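Local coordinates for protein ethylbenzene dehydrogenase alpha-subunit (Aromatoleum aromaticum, PDB 2IVF) that belongs to the molybdopterin oxidoreductase family and carries a molybdenum atom, two pterin guanine dinucleotides and an iron-sulfur cluster, at residues A[313-317]-A[318-322]; A[620-623]-A[624-628]; A[679-682]-A[683-686]; A[834-837]-A[838-842]; A[878-881]-A[882-885]. One frame throughout, in Å; residues are numbered along the deposited sequence.

In the fold
All five contacts are local ones, made within a turn or two of chain, and none touches another; contacts 4 and 5 come closest, with about 7 Å between nearest atoms. Contacts 1, 2 and 5 concern ends of helices: 1 and 5 finish in Schellman motifs, while 2 passes through a wider pi-type turn. Contacts 3 and 4 are turns in loops. Contact 4 is the buried one, contacts 1 and 3 lie at the surface, and 2 and 5 are partly buried. Aromatic rings dominate contact 2, glycines contact 4, and a salt bridge with a shared water the exposed side of contact 5. Contact 4 leads into strand 843-846, and contact 5 packs on that strand.

Contact 1: residues A[313-317]-A[318-322]; sequences VMIDE and KLFDR
The carbonyls of Met-314 and Ile-315 accept the backbone N-H groups that follow as helix 303-316 runs out, and three bonds tie residues 318-320 back to them. Leu-319 N donates to Met-314 O at 2.8 Å, with an N-H...O angle of 160°. Lys-318 N reaches Ile-315 O at 2.9 Å. A third bond, from Phe-320 N to Met-314 O, is long and weak. With Lys-318 at positive phi (57°), this is a Schellman motif, a common C-terminal ending of helices.

The apolar contacts follow from that turn. Phe-320 has its CG between the backbone N and the carbonyl carbon (chi1 64°), which brings the ring back to the last turn: Phe-320 CD1 comes 3.8 Å from Ile-315 CA, and Met-314 O lies at the ring's edge. Leu-319 and Glu-317 run side by side, pointing the same way, with Leu-319 CG 3.7 Å from Glu-317 CB. The carboxylate of Glu-317 is paired with Arg-433.

Around this helix end, Met-314 and Leu-319 rest on helix 425-437, Ile-315 packs against helix 401-408, and Phe-320 meets Phe-402 and Leu-467, the latter on helix 454-467. Asp-321 then N-caps helix 322-328 through Phe-324 N.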
loop_
_atom_site.group_PDB
_atom_site.type_symbol
_atom_site.label_atom_id
_atom_site.label_comp_id
_atom_site.label_asym_id
_atom_site.label_seq_id
_atom_site.Cartn_x
_atom_site.Cartn_y
_atom_site.Cartn_z
ATOM N N VAL A 313 26.208 10.436 24.905
ATOM C CA VAL A 313 26.516 11.810 24.508
ATOM C C VAL A 313 25.898 12.828 25.463
ATOM O O VAL A 313 26.594 13.712 25.976
ATOM C CB VAL A 313 26.119 12.070 23.070
ATOM C CG1 VAL A 313 26.157 13.597 22.731
ATOM C CG2 VAL A 313 27.007 11.293 22.144
ATOM N N MET A 314 24.595 12.689 25.715
ATOM C CA MET A 314 23.886 13.601 26.566
ATOM C C MET A 314 24.386 13.549 27.981
ATOM O O MET A 314 24.407 14.569 28.654
ATOM C CB MET A 314 22.386 13.294 26.563
ATOM C CG MET A 314 21.717 13.460 25.234
ATOM S SD MET A 314 19.914 13.356 25.367
ATOM C CE MET A 314 19.661 11.621 25.099
ATOM N N ILE A 315 24.773 12.374 28.454
ATOM C CA ILE A 315 25.302 12.290 29.819
ATOM C C ILE A 315 26.706 12.894 29.857
ATOM O O ILE A 315 26.975 13.790 30.658
ATOM C CB ILE A 315 25.211 10.845 30.367
ATOM C CG1 ILE A 315 23.722 10.504 30.596
ATOM C CG2 ILE A 315 26.062 10.658 31.658
ATOM C CD1 ILE A 315 23.462 9.071 30.954
ATOM N N ASP A 316 27.584 12.446 28.973
ATOM C CA ASP A 316 28.968 12.885 28.995
ATOM C C ASP A 316 29.119 14.408 28.790
ATOM O O ASP A 316 29.978 15.049 29.400
ATOM C CB ASP A 316 29.714 12.133 27.904
ATOM C CG ASP A 316 31.209 12.255 28.018
ATOM O OD1 ASP A 316 31.737 12.178 29.143
ATOM O OD2 ASP A 316 31.861 12.396 26.966
ATOM N N GLU A 317 28.292 14.972 27.933
ATOM C CA GLU A 317 28.299 16.390 27.653
ATOM C C GLU A 317 27.359 17.165 28.595
ATOM O O GLU A 317 27.246 18.351 28.478
ATOM C CB GLU A 317 27.951 16.636 26.172
ATOM C CG GLU A 317 28.951 15.999 25.227
ATOM C CD GLU A 317 28.835 16.451 23.789
ATOM O OE1 GLU A 317 27.904 17.192 23.455
ATOM O OE2 GLU A 317 29.713 16.080 22.972
ATOM N N LYS A 318 26.734 16.495 29.556
ATOM C CA LYS A 318 25.876 17.151 30.559
ATOM C C LYS A 318 24.738 17.955 29.911
ATOM O O LYS A 318 24.452 19.101 30.294
ATOM C CB LYS A 318 26.720 18.032 31.510
ATOM C CG LYS A 318 27.891 17.272 32.160
ATOM C CD LYS A 318 28.569 18.052 33.279
ATOM C CE LYS A 318 29.509 17.149 34.122
ATOM N NZ LYS A 318 30.013 17.798 35.428
ATOM N N LEU A 319 24.097 17.333 28.937
ATOM C CA LEU A 319 22.999 17.945 28.193
ATOM C C LEU A 319 21.650 17.440 28.675
ATOM O O LEU A 319 20.620 17.861 28.179
ATOM C CB LEU A 319 23.122 17.600 26.715
ATOM C CG LEU A 319 24.463 17.947 26.068
ATOM C CD1 LEU A 319 24.416 17.471 24.640
ATOM C CD2 LEU A 319 24.736 19.450 26.161
ATOM N N PHE A 320 21.659 16.472 29.579
ATOM C CA PHE A 320 20.411 15.852 29.989
ATOM C C PHE A 320 19.568 16.758 30.924
ATOM O O PHE A 320 20.078 17.633 31.626
ATOM C CB PHE A 320 20.658 14.448 30.599
ATOM C CG PHE A 320 21.451 14.458 31.856
ATOM C CD1 PHE A 320 22.820 14.445 31.815
ATOM C CD2 PHE A 320 20.825 14.457 33.099
ATOM C CE1 PHE A 320 23.554 14.463 32.945
ATOM C CE2 PHE A 320 21.559 14.446 34.254
ATOM C CZ PHE A 320 22.921 14.457 34.190
ATOM N N ASP A 321 18.271 16.501 30.919
ATOM C CA ASP A 321 17.307 17.229 31.716
ATOM C C ASP A 321 17.317 16.543 33.084
ATOM O O ASP A 321 16.638 15.539 33.324
ATOM C CB ASP A 321 15.962 17.165 31.009
ATOM C CG ASP A 321 14.872 18.003 31.664
ATOM O OD1 ASP A 321 14.942 18.342 32.858
ATOM O OD2 ASP A 321 13.879 18.273 30.945
ATOM N N ARG A 322 18.126 17.083 33.979
ATOM C CA ARG A 322 18.321 16.488 35.288
ATOM C C ARG A 322 17.025 16.395 36.070
ATOM O O ARG A 322 16.736 15.364 36.685
ATOM C CB ARG A 322 19.346 17.295 36.093
ATOM C CG ARG A 322 19.669 16.710 37.450
ATOM C CD ARG A 322 20.791 17.492 38.169
ATOM N NE ARG A 322 22.064 17.287 37.485
ATOM C CZ ARG A 322 22.969 16.370 37.809
ATOM N NH1 ARG A 322 22.798 15.564 38.845
ATOM N NH2 ARG A 322 24.067 16.281 37.089
#

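Contact 2: residues A[620-623]-A[624-628]; sequences MFPD and VLFPK
A wider pi-type turn at 621-623 marks the last part of helix 617-625, where Phe-621, Leu-625 and Phe-626 gather as the chain passes into the 3-10 segment 626-628. The turn shows in the backbone: Phe-626 N donates to Phe-621 O, five residues back, at 2.8 Å and nearly straight (169°). Met-620 O takes Val-624 N at 2.9 Å, with a weak second bond from Leu-625 N. Pro-622, which has no N-H to give, sits at the kink.

Three side chains carry the apolar contact. Leu-625, its CG anti to the backbone N (chi1 178°), lies alongside Phe-621 and lays CD2 over one face of that ring, 3.9 Å from the centroid. Phe-621 CB in turn lies over a face of the Phe-626 ring, 4.2 Å from its centroid, and Phe-626 CE1 lies 3.8 Å from Phe-621 CD2, at the edge of the Phe-621 ring. The two ring planes stand at 84°. Beyond them, Met-620 CE touches Val-624 CG2 at 4.1 Å.

Trp-549 and Leu-550 of helix 546-553, with Tyr-603 on strand 602-606, touch Phe-621, whose side chain is about 10 Å from the bound MD1. Between the side chains of the two segments the contact is dispersive, C-H groups over ring faces, while polarity stays with the backbone and, on the exposed side, with Asp-623 paired to Lys-619.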
loop_
_atom_site.group_PDB
_atom_site.type_symbol
_atom_site.label_atom_id
_atom_site.label_comp_id
_atom_site.label_asym_id
_atom_site.label_seq_id
_atom_site.Cartn_x
_atom_site.Cartn_y
_atom_site.Cartn_z
ATOM N N MET A 620 4.910 -25.692 9.505
ATOM C CA MET A 620 4.502 -26.333 10.783
ATOM C C MET A 620 3.001 -26.602 10.756
ATOM O O MET A 620 2.519 -27.589 11.310
ATOM C CB MET A 620 4.849 -25.453 11.981
ATOM C CG MET A 620 6.388 -25.172 12.148
ATOM S SD MET A 620 7.393 -26.667 11.995
ATOM C CE MET A 620 7.229 -27.334 13.668
ATOM N N PHE A 621 2.259 -25.729 10.108
ATOM C CA PHE A 621 0.815 -25.940 10.053
ATOM C C PHE A 621 0.441 -27.222 9.268
ATOM O O PHE A 621 -0.186 -28.127 9.852
ATOM C CB PHE A 621 0.060 -24.669 9.637
ATOM C CG PHE A 621 -0.316 -23.794 10.821
ATOM C CD1 PHE A 621 0.627 -23.448 11.789
ATOM C CD2 PHE A 621 -1.600 -23.334 10.992
ATOM C CE1 PHE A 621 0.287 -22.634 12.867
ATOM C CE2 PHE A 621 -1.932 -22.551 12.091
ATOM C CZ PHE A 621 -0.998 -22.195 13.007
ATOM N N PRO A 622 0.811 -27.316 7.968
ATOM C CA PRO A 622 0.515 -28.560 7.214
ATOM C C PRO A 622 1.135 -29.777 7.847
ATOM O O PRO A 622 0.483 -30.818 7.938
ATOM C CB PRO A 622 1.093 -28.282 5.805
ATOM C CG PRO A 622 1.075 -26.824 5.680
ATOM C CD PRO A 622 1.434 -26.312 7.096
ATOM N N ASP A 623 2.362 -29.667 8.336
ATOM C CA ASP A 623 3.062 -30.872 8.804
ATOM C C ASP A 623 2.646 -31.375 10.176
ATOM O O ASP A 623 2.715 -32.577 10.441
ATOM C CB ASP A 623 4.567 -30.666 8.823
ATOM C CG ASP A 623 5.187 -30.729 7.442
ATOM O OD1 ASP A 623 4.443 -30.770 6.432
ATOM O OD2 ASP A 623 6.441 -30.720 7.381
ATOM N N VAL A 624 2.238 -30.462 11.058
ATOM C CA VAL A 624 2.023 -30.834 12.458
ATOM C C VAL A 624 0.579 -30.607 12.892
ATOM O O VAL A 624 -0.013 -31.493 13.451
ATOM C CB VAL A 624 2.990 -30.096 13.419
ATOM C CG1 VAL A 624 2.786 -30.602 14.835
ATOM C CG2 VAL A 624 4.487 -30.346 13.010
ATOM N N LEU A 625 0.015 -29.432 12.638
ATOM C CA LEU A 625 -1.346 -29.134 13.102
ATOM C C LEU A 625 -2.464 -29.728 12.244
ATOM O O LEU A 625 -3.357 -30.432 12.740
ATOM C CB LEU A 625 -1.540 -27.623 13.203
ATOM C CG LEU A 625 -2.937 -27.134 13.622
ATOM C CD1 LEU A 625 -3.300 -27.688 15.008
ATOM C CD2 LEU A 625 -3.077 -25.625 13.579
ATOM N N PHE A 626 -2.465 -29.394 10.959
ATOM C CA PHE A 626 -3.547 -29.831 10.088
ATOM C C PHE A 626 -3.908 -31.306 10.225
ATOM O O PHE A 626 -5.101 -31.614 10.295
ATOM C CB PHE A 626 -3.290 -29.450 8.626
ATOM C CG PHE A 626 -3.319 -27.979 8.350
ATOM C CD1 PHE A 626 -3.767 -27.057 9.291
ATOM C CD2 PHE A 626 -2.906 -27.506 7.103
ATOM C CE1 PHE A 626 -3.810 -25.704 8.997
ATOM C CE2 PHE A 626 -2.946 -26.174 6.805
ATOM C CZ PHE A 626 -3.381 -25.267 7.735
ATOM N N PRO A 627 -2.914 -32.235 10.279
ATOM C CA PRO A 627 -3.222 -33.635 10.499
ATOM C C PRO A 627 -4.046 -33.959 11.756
ATOM O O PRO A 627 -4.703 -34.995 11.787
ATOM C CB PRO A 627 -1.831 -34.293 10.550
ATOM C CG PRO A 627 -1.047 -33.452 9.637
ATOM C CD PRO A 627 -1.469 -32.074 10.040
ATOM N N LYS A 628 -4.043 -33.089 12.761
ATOM C CA LYS A 628 -4.808 -33.359 13.990
ATOM C C LYS A 628 -6.217 -32.803 13.861
ATOM O O LYS A 628 -7.105 -33.168 14.599
ATOM C CB LYS A 628 -4.163 -32.656 15.175
ATOM C CG LYS A 628 -2.814 -33.149 15.582
ATOM C CD LYS A 628 -2.055 -32.028 16.348
ATOM C CE LYS A 628 -0.784 -32.606 16.948
ATOM N NZ LYS A 628 -0.134 -31.793 17.991
#

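Contact 3: residues A[679-682]-A[683-686]; sequences APPG and ECRE
With SG anti to its carbonyl carbon (chi1 -72°), Cys-684 turns its thiol beside the backbone N and back toward Pro-681, while Gly-682 takes a positive phi of 55° to reverse the chain. The result is a beta turn, 681-684, approximating type II', with Gly-682 at its first corner, in the loop between strand 670-676 and helix 687-704. Its closing bond runs from Cys-684 N to Pro-681 O at 3.0 Å, fairly straight at 161°.

The rings of Pro-680 and Pro-681 both meet the Cys-684 side chain. Pro-680 presses its CB against Cys-684 CB at 3.5 Å, and Pro-681 CD lies 3.9 Å from Cys-684 SG; the buried cysteine side chain touches both prolines and the Pro-681 carbonyl O.

At the second corner, Glu-683 pairs with Arg-160, and its carbonyl accepts the indole N-H of Trp-163, whose ring also receives Arg-685 in a cation-pi contact. Glu-686 stands at the N-cap position of helix 687-704, its OE1 bonded to Asn-736 N. The Cys-684 side chain is about 9 Å from the bound MD1. At the mouth of the turn, Pro-680 CG stands 3.8 Å from Cys-684 O.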
loop_
_atom_site.group_PDB
_atom_site.type_symbol
_atom_site.label_atom_id
_atom_site.label_comp_id
_atom_site.label_asym_id
_atom_site.label_seq_id
_atom_site.Cartn_x
_atom_site.Cartn_y
_atom_site.Cartn_z
ATOM N N ALA A 679 -25.791 -4.921 -2.207
ATOM C CA ALA A 679 -26.003 -6.220 -1.598
ATOM C C ALA A 679 -24.745 -7.029 -1.831
ATOM O O ALA A 679 -24.105 -6.895 -2.891
ATOM C CB ALA A 679 -27.248 -6.963 -2.214
ATOM N N PRO A 680 -24.381 -7.895 -0.873
ATOM C CA PRO A 680 -23.283 -8.814 -1.205
ATOM C C PRO A 680 -23.669 -9.717 -2.393
ATOM O O PRO A 680 -24.851 -9.950 -2.607
ATOM C CB PRO A 680 -23.107 -9.659 0.067
ATOM C CG PRO A 680 -23.837 -8.999 1.104
ATOM C CD PRO A 680 -24.871 -8.088 0.496
ATOM N N PRO A 681 -22.683 -10.189 -3.188
ATOM C CA PRO A 681 -22.998 -11.045 -4.332
ATOM C C PRO A 681 -23.156 -12.492 -3.933
ATOM O O PRO A 681 -22.714 -12.887 -2.855
ATOM C CB PRO A 681 -21.761 -10.934 -5.203
ATOM C CG PRO A 681 -20.620 -10.704 -4.230
ATOM C CD PRO A 681 -21.230 -9.995 -3.031
ATOM N N GLY A 682 -23.727 -13.279 -4.843
ATOM C CA GLY A 682 -23.820 -14.730 -4.686
ATOM C C GLY A 682 -24.503 -15.035 -3.367
ATOM O O GLY A 682 -25.574 -14.517 -3.098
ATOM N N GLU A 683 -23.871 -15.842 -2.532
ATOM C CA GLU A 683 -24.445 -16.146 -1.223
ATOM C C GLU A 683 -23.546 -15.661 -0.096
ATOM O O GLU A 683 -23.482 -16.272 0.992
ATOM C CB GLU A 683 -24.748 -17.645 -1.103
ATOM C CG GLU A 683 -25.789 -18.096 -2.128
ATOM C CD GLU A 683 -25.958 -19.606 -2.152
ATOM O OE1 GLU A 683 -25.352 -20.298 -1.315
ATOM O OE2 GLU A 683 -26.700 -20.100 -3.020
ATOM N N CYS A 684 -22.846 -14.562 -0.375
ATOM C CA CYS A 684 -22.036 -13.891 0.625
ATOM C C CYS A 684 -22.872 -13.422 1.801
ATOM O O CYS A 684 -23.887 -12.786 1.628
ATOM C CB CYS A 684 -21.327 -12.695 0.005
ATOM S SG CYS A 684 -20.000 -13.198 -1.095
ATOM N N ARG A 685 -22.426 -13.731 3.010
ATOM C CA ARG A 685 -23.129 -13.319 4.223
ATOM C C ARG A 685 -22.243 -12.412 5.084
ATOM O O ARG A 685 -21.016 -12.440 4.976
ATOM C CB ARG A 685 -23.483 -14.533 5.055
ATOM C CG ARG A 685 -24.616 -15.362 4.513
ATOM C CD ARG A 685 -25.020 -16.392 5.490
ATOM N NE ARG A 685 -25.986 -17.317 4.901
ATOM C CZ ARG A 685 -27.254 -17.404 5.259
ATOM N NH1 ARG A 685 -27.762 -16.618 6.204
ATOM N NH2 ARG A 685 -28.029 -18.276 4.648
ATOM N N GLU A 686 -22.875 -11.587 5.916
ATOM C CA GLU A 686 -22.135 -10.865 6.941
ATOM C C GLU A 686 -21.639 -11.887 7.930
ATOM O O GLU A 686 -22.302 -12.887 8.187
ATOM C CB GLU A 686 -23.011 -9.840 7.664
ATOM C CG GLU A 686 -23.660 -8.858 6.715
ATOM C CD GLU A 686 -24.694 -7.951 7.294
ATOM O OE1 GLU A 686 -25.437 -8.328 8.262
ATOM O OE2 GLU A 686 -24.814 -6.844 6.674
#

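Contact 4: residues A[834-837]-A[838-842]; sequences TPMV and GGDHP
Met-836 and Gly-839 close a type II beta turn: Gly-839 N donates to Met-836 O at 3.1 Å with an N-H...O angle of 158°. Val-837 and Gly-838 form the corners. Gly-838, in the third place of the turn, has phi 98°, a positive-phi corner that suits glycine. Gly-839 is also at positive phi, in a conformation that likewise calls for glycine.

Met-836 and Asp-840 run side by side off the two arms of the turn, pointing the same way; the approach of the methyl to the carboxylate is too close in the model to be trusted.

The next shell is mostly backbone. Met-836 is the centre of one inverse gamma turn and Asp-840 of another, each closed by a weak bond: Val-837 N to Pro-835 O at 2.8 Å, and His-841 N to Gly-839 O at 3.1 Å. His-841 ND1 adds a weak bond to Gly-838 O, 3.3 Å away.

Farther out, the Val-837 side chain packs on Val-969 of strand 969-975 and on Ile-937. Its backbone bonds to that of Arg-970 in the same strand, and the backbone of Gly-838 bonds to that of Asp-897. Chemically, then, the loop leading to strand 843-846 keeps its shape through peptide groups and two buried glycines, with little from side chains across the turn.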
loop_
_atom_site.group_PDB
_atom_site.type_symbol
_atom_site.label_atom_id
_atom_site.label_comp_id
_atom_site.label_asym_id
_atom_site.label_seq_id
_atom_site.Cartn_x
_atom_site.Cartn_y
_atom_site.Cartn_z
ATOM N N THR A 834 21.146 -9.544 16.996
ATOM C CA THR A 834 20.132 -10.549 16.708
ATOM C C THR A 834 20.712 -11.931 16.845
ATOM O O THR A 834 21.819 -12.190 16.343
ATOM C CB THR A 834 19.686 -10.417 15.258
ATOM O OG1 THR A 834 19.531 -9.021 14.957
ATOM C CG2 THR A 834 18.375 -11.199 15.026
ATOM N N PRO A 835 20.005 -12.843 17.532
ATOM C CA PRO A 835 20.433 -14.232 17.537
ATOM C C PRO A 835 20.534 -14.792 16.112
ATOM O O PRO A 835 19.876 -14.290 15.215
ATOM C CB PRO A 835 19.318 -14.904 18.301
ATOM C CG PRO A 835 18.890 -13.886 19.256
ATOM C CD PRO A 835 18.836 -12.654 18.408
ATOM N N MET A 836 21.401 -15.766 15.910
ATOM C CA MET A 836 21.624 -16.364 14.591
ATOM C C MET A 836 20.516 -17.366 14.276
ATOM O O MET A 836 20.737 -18.544 14.047
ATOM C CB MET A 836 23.033 -16.997 14.521
ATOM C CG MET A 836 24.121 -15.887 14.367
ATOM S SD MET A 836 25.782 -16.555 14.270
ATOM C CE MET A 836 25.825 -16.868 12.497
ATOM N N VAL A 837 19.287 -16.859 14.282
ATOM C CA VAL A 837 18.119 -17.647 13.923
ATOM C C VAL A 837 18.246 -18.082 12.458
ATOM O O VAL A 837 18.407 -17.235 11.577
ATOM C CB VAL A 837 16.824 -16.838 14.061
ATOM C CG1 VAL A 837 15.594 -17.731 13.802
ATOM C CG2 VAL A 837 16.746 -16.074 15.442
ATOM N N GLY A 838 18.124 -19.391 12.216
ATOM C CA GLY A 838 18.272 -19.959 10.894
ATOM C C GLY A 838 19.651 -20.533 10.626
ATOM O O GLY A 838 19.841 -21.222 9.633
ATOM N N GLY A 839 20.619 -20.221 11.468
ATOM C CA GLY A 839 21.979 -20.778 11.320
ATOM C C GLY A 839 22.902 -19.681 10.852
ATOM O O GLY A 839 22.526 -18.517 10.788
ATOM N N ASP A 840 24.122 -20.053 10.526
ATOM C CA ASP A 840 25.125 -19.101 10.182
ATOM C C ASP A 840 25.081 -18.850 8.689
ATOM O O ASP A 840 25.774 -19.514 7.899
ATOM C CB ASP A 840 26.497 -19.633 10.589
ATOM C CG ASP A 840 27.582 -18.598 10.371
ATOM O OD1 ASP A 840 27.228 -17.448 10.038
ATOM O OD2 ASP A 840 28.755 -18.941 10.494
ATOM N N HIS A 841 24.262 -17.888 8.305
ATOM C CA HIS A 841 24.072 -17.523 6.933
ATOM C C HIS A 841 24.270 -16.048 6.897
ATOM O O HIS A 841 24.019 -15.375 7.885
ATOM C CB HIS A 841 22.655 -17.907 6.456
ATOM C CG HIS A 841 22.462 -19.389 6.298
ATOM N ND1 HIS A 841 21.885 -20.174 7.276
ATOM C CD2 HIS A 841 22.806 -20.225 5.304
ATOM C CE1 HIS A 841 21.908 -21.435 6.894
ATOM N NE2 HIS A 841 22.452 -21.496 5.695
ATOM N N PRO A 842 24.735 -15.534 5.768
ATOM C CA PRO A 842 25.255 -14.181 5.766
ATOM C C PRO A 842 24.278 -13.028 5.624
ATOM O O PRO A 842 24.660 -11.930 6.006
ATOM C CB PRO A 842 26.227 -14.192 4.592
ATOM C CG PRO A 842 25.611 -15.057 3.654
ATOM C CD PRO A 842 24.883 -16.143 4.445
#

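Contact 5: residues A[878-881]-A[882-885]; sequences SKDA and AELG
This is a contact along one short helix, 878-883, which follows directly on strand 873-877 in the molybdopterin dinucleotide binding domain, a family of the double-psi beta-barrel clan, and ends in a Schellman motif at Gly-885. On its exposed side Lys-879 and Glu-883, four residues apart, form a salt bridge. Lys-879 leaves the helix with CG anti to the backbone N (chi1 -172°) and bends at its last torsion (chi4 -85°), which brings NZ across to Glu-883 OE2 at 2.6 Å. It arrives from above the carboxylate plane.

The other oxygen of Glu-883 faces Asp-880. The two carboxylates have their nearest oxygens, Asp-880 OD1 and Glu-883 OE1, 4.2 Å apart, and one water bridges them, donating to both. That water, together with Lys-914 paired to Asp-880 and Lys-879 to Glu-883, probably eases the repulsion between the like charges.

Within the helix, Ala-882 N bonds to Ser-878 O and Glu-883 N to Lys-879 O at 2.8 Å. The pattern changes at Leu-884 N, which divides between Ala-881 O at 3.0 Å and, weakly, Asp-880 O. Gly-885 leaves the helix at a positive phi of 78°.

The buried side of the helix lies on the domain's sheet: Ala-881 touches Thr-907 of strand 900-908, and Asp-880 and Leu-884 touch Phe-843 of strand 843-846. At the start, Asn-877 OD1 takes the N-H of Asp-880 and, weakly, that of Lys-879. Leu-884 CD1 finishes 3.7 Å from Asp-880 O.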
loop_
_atom_site.group_PDB
_atom_site.type_symbol
_atom_site.label_atom_id
_atom_site.label_comp_id
_atom_site.label_asym_id
_atom_site.label_seq_id
_atom_site.Cartn_x
_atom_site.Cartn_y
_atom_site.Cartn_z
ATOM N N SER A 878 22.503 -4.115 -4.809
ATOM C CA SER A 878 22.958 -4.420 -6.169
ATOM C C SER A 878 24.279 -5.167 -6.208
ATOM O O SER A 878 24.447 -6.081 -6.998
ATOM C CB SER A 878 23.146 -3.108 -6.974
ATOM O OG SER A 878 21.992 -2.323 -6.900
ATOM N N LYS A 879 25.233 -4.748 -5.391
ATOM C CA LYS A 879 26.520 -5.394 -5.393
ATOM C C LYS A 879 26.437 -6.783 -4.813
ATOM O O LYS A 879 27.059 -7.684 -5.338
ATOM C CB LYS A 879 27.570 -4.585 -4.651
ATOM C CG LYS A 879 28.968 -5.149 -4.813
ATOM C CD LYS A 879 29.972 -4.262 -4.082
ATOM C CE LYS A 879 31.392 -4.529 -4.514
ATOM N NZ LYS A 879 31.950 -5.668 -3.750
ATOM N N ASP A 880 25.691 -6.958 -3.727
ATOM C CA ASP A 880 25.436 -8.299 -3.210
ATOM C C ASP A 880 24.902 -9.211 -4.281
ATOM O O ASP A 880 25.332 -10.354 -4.394
ATOM C CB ASP A 880 24.411 -8.270 -2.093
ATOM C CG ASP A 880 24.953 -7.684 -0.811
ATOM O OD1 ASP A 880 26.179 -7.574 -0.647
ATOM O OD2 ASP A 880 24.132 -7.394 0.062
ATOM N N ALA A 881 23.974 -8.723 -5.077
ATOM C CA ALA A 881 23.352 -9.577 -6.119
ATOM C C ALA A 881 24.385 -9.889 -7.160
ATOM O O ALA A 881 24.532 -11.052 -7.576
ATOM C CB ALA A 881 22.152 -8.891 -6.737
ATOM N N ALA A 882 25.107 -8.853 -7.589
ATOM C CA ALA A 882 26.146 -9.011 -8.594
ATOM C C ALA A 882 27.168 -10.049 -8.149
ATOM O O ALA A 882 27.599 -10.847 -8.942
ATOM C CB ALA A 882 26.837 -7.650 -8.893
ATOM N N GLU A 883 27.565 -10.027 -6.874
ATOM C CA GLU A 883 28.543 -10.983 -6.381
ATOM C C GLU A 883 28.046 -12.424 -6.384
ATOM O O GLU A 883 28.850 -13.329 -6.455
ATOM C CB GLU A 883 29.018 -10.607 -4.997
ATOM C CG GLU A 883 29.810 -9.289 -5.033
ATOM C CD GLU A 883 30.277 -8.839 -3.655
ATOM O OE1 GLU A 883 29.549 -9.093 -2.667
ATOM O OE2 GLU A 883 31.376 -8.231 -3.587
ATOM N N LEU A 884 26.736 -12.622 -6.345
ATOM C CA LEU A 884 26.138 -13.954 -6.404
ATOM C C LEU A 884 25.725 -14.337 -7.822
ATOM O O LEU A 884 25.112 -15.385 -8.031
ATOM C CB LEU A 884 24.915 -13.990 -5.495
ATOM C CG LEU A 884 25.276 -13.996 -4.012
ATOM C CD1 LEU A 884 24.040 -13.591 -3.203
ATOM C CD2 LEU A 884 25.888 -15.360 -3.588
ATOM N N GLY A 885 26.029 -13.476 -8.797
ATOM C CA GLY A 885 25.759 -13.773 -10.204
ATOM C C GLY A 885 24.288 -13.570 -10.514
ATOM O O GLY A 885 23.749 -14.180 -11.422
HETATM O O HOH W 1 28.367 -6.966 -1.617
#